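Local coordinates for protein deacetylase EF_0837 (Enterococcus faecalis, PDB 2ICS) that hydrolyses the acetyl ester of (R)-mandelate in vitro, though with very low efficiency, as a binuclear zinc amidohydrolase, at residues Phe251-Ala256 with Leu343-Gly348; Val255-Leu260 with Arg294-Asp299. All coordinates share one frame; numbering follows the deposited sequence.

Contact 1: residues Phe251-Ala256 with Leu343-Gly348; sequences FNFHVA and LTDSNG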
loop_
_atom_site.group_PDB
_atom_site.type_symbol
_atom_site.label_atom_id
_atom_site.label_comp_id
_atom_site.label_asym_id
_atom_site.label_seq_id
_atom_site.Cartn_x
_atom_site.Cartn_y
_atom_site.Cartn_z
ATOM N N PHE A 251 9.637 -0.804 9.802
ATOM C CA PHE A 251 9.284 0.574 10.145
ATOM C C PHE A 251 9.857 0.996 11.491
ATOM O O PHE A 251 9.570 0.391 12.520
ATOM C CB PHE A 251 7.769 0.782 10.167
ATOM C CG PHE A 251 7.368 2.172 10.577
ATOM C CD1 PHE A 251 7.571 3.248 9.721
ATOM C CD2 PHE A 251 6.849 2.417 11.848
ATOM C CE1 PHE A 251 7.269 4.553 10.122
ATOM C CE2 PHE A 251 6.544 3.718 12.263
ATOM C CZ PHE A 251 6.756 4.790 11.394
ATOM N N ASN A 252 10.644 2.063 11.474
ATOM C CA ASN A 252 11.290 2.575 12.672
ATOM C C ASN A 252 10.866 4.031 12.909
ATOM O O ASN A 252 11.053 4.888 12.042
ATOM C CB ASN A 252 12.813 2.441 12.491
ATOM C CG ASN A 252 13.608 2.930 13.694
ATOM O OD1 ASN A 252 13.714 4.134 13.939
ATOM N ND2 ASN A 252 14.181 1.991 14.445
ATOM N N PHE A 253 10.268 4.295 14.073
ATOM C CA PHE A 253 9.810 5.643 14.434
ATOM C C PHE A 253 10.919 6.685 14.333
ATOM O O PHE A 253 10.725 7.760 13.758
ATOM C CB PHE A 253 9.264 5.676 15.868
ATOM C CG PHE A 253 7.815 5.263 15.996
ATOM C CD1 PHE A 253 6.812 5.979 15.358
ATOM C CD2 PHE A 253 7.456 4.200 16.813
ATOM C CE1 PHE A 253 5.472 5.648 15.535
ATOM C CE2 PHE A 253 6.117 3.859 16.999
ATOM C CZ PHE A 253 5.125 4.586 16.360
ATOM N N HIS A 254 12.081 6.371 14.894
ATOM C CA HIS A 254 13.185 7.317 14.870
ATOM C C HIS A 254 13.547 7.732 13.448
ATOM O O HIS A 254 13.800 8.910 13.177
ATOM C CB HIS A 254 14.413 6.729 15.560
ATOM C CG HIS A 254 15.557 7.689 15.649
ATOM N ND1 HIS A 254 15.489 8.858 16.374
ATOM C CD2 HIS A 254 16.772 7.687 15.048
ATOM C CE1 HIS A 254 16.611 9.538 16.214
ATOM N NE2 HIS A 254 17.405 8.849 15.413
ATOM N N VAL A 255 13.560 6.765 12.537
ATOM C CA VAL A 255 13.900 7.048 11.151
ATOM C C VAL A 255 12.873 7.976 10.494
ATOM O O VAL A 255 13.239 8.942 9.817
ATOM C CB VAL A 255 14.017 5.739 10.345
ATOM C CG1 VAL A 255 14.289 6.045 8.881
ATOM C CG2 VAL A 255 15.145 4.880 10.924
ATOM N N ALA A 256 11.594 7.676 10.703
ATOM C CA ALA A 256 10.504 8.475 10.143
ATOM C C ALA A 256 10.510 9.884 10.721
ATOM O O ALA A 256 10.266 10.862 10.006
ATOM C CB ALA A 256 9.152 7.799 10.430
ATOM N N LEU A 343 1.530 2.724 20.539
ATOM C CA LEU A 343 1.908 2.257 19.213
ATOM C C LEU A 343 3.340 1.770 19.258
ATOM O O LEU A 343 4.213 2.443 19.796
ATOM C CB LEU A 343 1.777 3.393 18.191
ATOM C CG LEU A 343 0.396 4.040 18.045
ATOM C CD1 LEU A 343 0.503 5.256 17.137
ATOM C CD2 LEU A 343 -0.593 3.046 17.482
ATOM N N THR A 344 3.574 0.595 18.689
ATOM C CA THR A 344 4.905 -0.005 18.672
ATOM C C THR A 344 5.361 -0.221 17.234
ATOM O O THR A 344 4.591 -0.704 16.406
ATOM C CB THR A 344 4.892 -1.373 19.380
ATOM O OG1 THR A 344 4.208 -1.251 20.631
ATOM C CG2 THR A 344 6.308 -1.860 19.625
ATOM N N ASP A 345 6.606 0.125 16.931
ATOM C CA ASP A 345 7.090 -0.077 15.575
ATOM C C ASP A 345 7.734 -1.450 15.432
ATOM O O ASP A 345 7.610 -2.294 16.319
ATOM C CB ASP A 345 8.074 1.023 15.162
ATOM C CG ASP A 345 9.327 1.051 16.015
ATOM O OD1 ASP A 345 9.602 0.065 16.731
ATOM O OD2 ASP A 345 10.048 2.067 15.949
ATOM N N SER A 346 8.424 -1.663 14.319
ATOM C CA SER A 346 9.064 -2.941 14.030
ATOM C C SER A 346 10.277 -3.243 14.896
ATOM O O SER A 346 10.709 -4.391 14.978
ATOM C CB SER A 346 9.490 -2.993 12.560
ATOM O OG SER A 346 8.398 -2.742 11.693
ATOM N N ASN A 347 10.829 -2.220 15.537
ATOM C CA ASN A 347 12.011 -2.404 16.364
ATOM C C ASN A 347 11.782 -2.189 17.859
ATOM O O ASN A 347 12.735 -1.993 18.612
ATOM C CB ASN A 347 13.124 -1.485 15.863
ATOM C CG ASN A 347 13.529 -1.791 14.431
ATOM O OD1 ASN A 347 13.565 -0.903 13.580
ATOM N ND2 ASN A 347 13.841 -3.056 14.162
ATOM N N GLY A 348 10.524 -2.223 18.287
ATOM C CA GLY A 348 10.230 -2.060 19.697
ATOM C C GLY A 348 10.122 -0.642 20.230
ATOM O O GLY A 348 9.906 -0.460 21.427
#
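Four hydrogen bonds tie Phe251, Asn252 and Phe253 to the turn at Asp345-Asn347. Phe251 is held at both ends of its backbone by one residue: its N donates to Ser346 OG at 3.0 Å, and its O accepts from Ser346 N, nearly in line with the carbonyl. One residue on, Asn252 ND2 reaches Asn347 OD1 over 3.1 Å; the acceptor lies in the amide plane of Asn252, while the two amide planes are turned 48° apart. Phe253 N gives the straightest bond, 174° at the hydrogen, to the anti lone pair of Asp345 OD2, 2.9 Å away. The Phe253 ring runs past the turn toward the strand, its CZ 4.0 Å from Leu343 CB.

Behind this shell, Asp345 OD1 accepts from Asn347 N, an Asx turn, and from Leu349 N, which fixes the carboxylate at the start of a type I turn. Ser346 OG also bonds to Gly247 O. Asn252 is the N-cap of helix 253-261: CG stands anti to its own N (chi1 -179°), and OD1 accepts from Val255 N on an in-plane lone pair.

Asn252 therefore works in two directions, capping the helix through its oxygen and gripping the turn through its nitrogen. The carboxylate of Asp345, bonded to Phe253 N in the first turn of the helix, is placed where it would probably be favoured as an anion by the helix dipole.

Contact 2: residues Val255-Leu260 with Arg294-Asp299; sequences VAETAL and RVVGYD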
loop_
_atom_site.group_PDB
_atom_site.type_symbol
_atom_site.label_atom_id
_atom_site.label_comp_id
_atom_site.label_asym_id
_atom_site.label_seq_id
_atom_site.Cartn_x
_atom_site.Cartn_y
_atom_site.Cartn_z
ATOM N N VAL A 255 13.560 6.765 12.537
ATOM C CA VAL A 255 13.900 7.048 11.151
ATOM C C VAL A 255 12.873 7.976 10.494
ATOM O O VAL A 255 13.239 8.942 9.817
ATOM C CB VAL A 255 14.017 5.739 10.345
ATOM C CG1 VAL A 255 14.289 6.045 8.881
ATOM C CG2 VAL A 255 15.145 4.880 10.924
ATOM N N ALA A 256 11.594 7.676 10.703
ATOM C CA ALA A 256 10.504 8.475 10.143
ATOM C C ALA A 256 10.510 9.884 10.721
ATOM O O ALA A 256 10.266 10.862 10.006
ATOM C CB ALA A 256 9.152 7.799 10.430
ATOM N N GLU A 257 10.781 9.982 12.019
ATOM C CA GLU A 257 10.818 11.272 12.692
ATOM C C GLU A 257 12.007 12.077 12.203
ATOM O O GLU A 257 11.885 13.272 11.939
ATOM C CB GLU A 257 10.891 11.081 14.210
ATOM C CG GLU A 257 9.670 10.373 14.789
ATOM C CD GLU A 257 9.852 9.963 16.238
ATOM O OE1 GLU A 257 10.986 9.600 16.621
ATOM O OE2 GLU A 257 8.854 9.984 16.992
ATOM N N THR A 258 13.159 11.427 12.077
ATOM C CA THR A 258 14.349 12.120 11.603
ATOM C C THR A 258 14.096 12.633 10.197
ATOM O O THR A 258 14.398 13.785 9.884
ATOM C CB THR A 258 15.574 11.194 11.589
ATOM O OG1 THR A 258 15.871 10.787 12.926
ATOM C CG2 THR A 258 16.784 11.913 11.006
ATOM N N ALA A 259 13.530 11.781 9.349
ATOM C CA ALA A 259 13.237 12.172 7.976
ATOM C C ALA A 259 12.325 13.397 7.938
ATOM O O ALA A 259 12.573 14.337 7.179
ATOM C CB ALA A 259 12.596 11.006 7.221
ATOM N N LEU A 260 11.275 13.395 8.756
ATOM C CA LEU A 260 10.347 14.526 8.785
ATOM C C LEU A 260 11.071 15.813 9.171
ATOM O O LEU A 260 10.887 16.851 8.534
ATOM C CB LEU A 260 9.191 14.265 9.762
ATOM C CG LEU A 260 8.136 15.379 9.877
ATOM C CD1 LEU A 260 7.520 15.663 8.514
ATOM C CD2 LEU A 260 7.056 14.967 10.864
ATOM N N ARG A 294 0.812 9.756 12.044
ATOM C CA ARG A 294 0.141 10.911 12.612
ATOM C C ARG A 294 0.952 11.330 13.827
ATOM O O ARG A 294 1.241 12.509 14.012
ATOM C CB ARG A 294 -1.289 10.558 13.031
ATOM C CG ARG A 294 -1.985 11.649 13.846
ATOM C CD ARG A 294 -1.891 13.002 13.163
ATOM N NE ARG A 294 -2.542 14.059 13.931
ATOM C CZ ARG A 294 -2.114 15.318 13.975
ATOM N NH1 ARG A 294 -1.028 15.681 13.299
ATOM N NH2 ARG A 294 -2.774 16.218 14.692
ATOM N N VAL A 295 1.337 10.351 14.641
ATOM C CA VAL A 295 2.113 10.625 15.843
ATOM C C VAL A 295 3.516 11.100 15.464
ATOM O O VAL A 295 4.143 11.856 16.205
ATOM C CB VAL A 295 2.208 9.368 16.754
ATOM C CG1 VAL A 295 3.189 8.362 16.173
ATOM C CG2 VAL A 295 2.622 9.775 18.155
ATOM N N VAL A 296 4.006 10.652 14.310
ATOM C CA VAL A 296 5.318 11.066 13.825
ATOM C C VAL A 296 5.279 12.561 13.510
ATOM O O VAL A 296 6.259 13.271 13.720
ATOM C CB VAL A 296 5.724 10.299 12.533
ATOM C CG1 VAL A 296 6.877 11.015 11.823
ATOM C CG2 VAL A 296 6.145 8.890 12.880
ATOM N N GLY A 297 4.145 13.033 12.998
ATOM C CA GLY A 297 4.029 14.445 12.673
ATOM C C GLY A 297 3.198 14.802 11.450
ATOM O O GLY A 297 2.867 15.973 11.261
ATOM N N TYR A 298 2.868 13.822 10.609
ATOM C CA TYR A 298 2.053 14.097 9.419
ATOM C C TYR A 298 0.661 14.557 9.868
ATOM O O TYR A 298 0.233 14.225 10.973
ATOM C CB TYR A 298 1.889 12.829 8.570
ATOM C CG TYR A 298 3.149 12.275 7.932
ATOM C CD1 TYR A 298 4.414 12.549 8.456
ATOM C CD2 TYR A 298 3.068 11.402 6.842
ATOM C CE1 TYR A 298 5.562 11.963 7.917
ATOM C CE2 TYR A 298 4.211 10.808 6.298
ATOM C CZ TYR A 298 5.449 11.092 6.843
ATOM O OH TYR A 298 6.569 10.487 6.332
ATOM N N ASP A 299 -0.041 15.324 9.035
ATOM C CA ASP A 299 -1.401 15.747 9.388
ATOM C C ASP A 299 -2.385 14.815 8.677
ATOM O O ASP A 299 -2.049 14.213 7.660
ATOM C CB ASP A 299 -1.671 17.216 9.005
ATOM C CG ASP A 299 -1.564 17.481 7.505
ATOM O OD1 ASP A 299 -2.094 16.689 6.692
ATOM O OD2 ASP A 299 -0.962 18.509 7.134
HETATM O O HOH W 1 8.804 11.415 7.512
#
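Helix 253-261 packs here against the C-terminal end of helix 286-296, with Val296 set between Ala256, Glu257 and Leu260. The two methyls of Val296 divide the work. CG2 meets Ala256 CB at 4.0 Å, whereas CG1, anti to the backbone N (chi1 163°), lies over the backbone of the first helix, 3.8 Å from Ala256 O, and touches the CG methylene of Glu257. The carboxylate of Glu257 is engaged elsewhere, in a salt bridge with Arg351.

Leu260, one turn after Ala256, puts CD2 on the end of the partner helix. CD2 sits 3.4 Å from Val296 O and 3.6 Å from Gly297 CA. Gly297 is where the chain leaves the helix, with a positive phi of 145°. Both helices belong to the outer part of the TIM-barrel domain of this amidohydrolase.

CD1 of Leu260 approaches Tyr298 CE1 at 4.2 Å, just past the glycine. Water 1 completes the join: it donates to Ala256 O at 2.9 Å and accepts from Tyr298 OH, lying in the plane of the ring at its edge. Tyr298 OH is also bonded to Ala266 N.

In the fold
Both contacts use helix 253-261, contact 1 at its N-terminal end and contact 2 along its next turns, and their centres are 11 Å apart. Each is partly buried. Contact 1 is mainly polar and lies on the active-site side, with Phe251 about 7 Å, side chain to side chain, from the zinc ligand His211; contact 2 is apolar apart from one bridging water, and the side chain of Ala256 is about 12 Å from that of the same ligand. The Phe253 ring joins them, packing on Val295 and Val296, while Leu343 also meets Val295. The residues entering the helix and its first N-H thus bond to the turn after strand 331-344; the helix itself packs on helix 286-296.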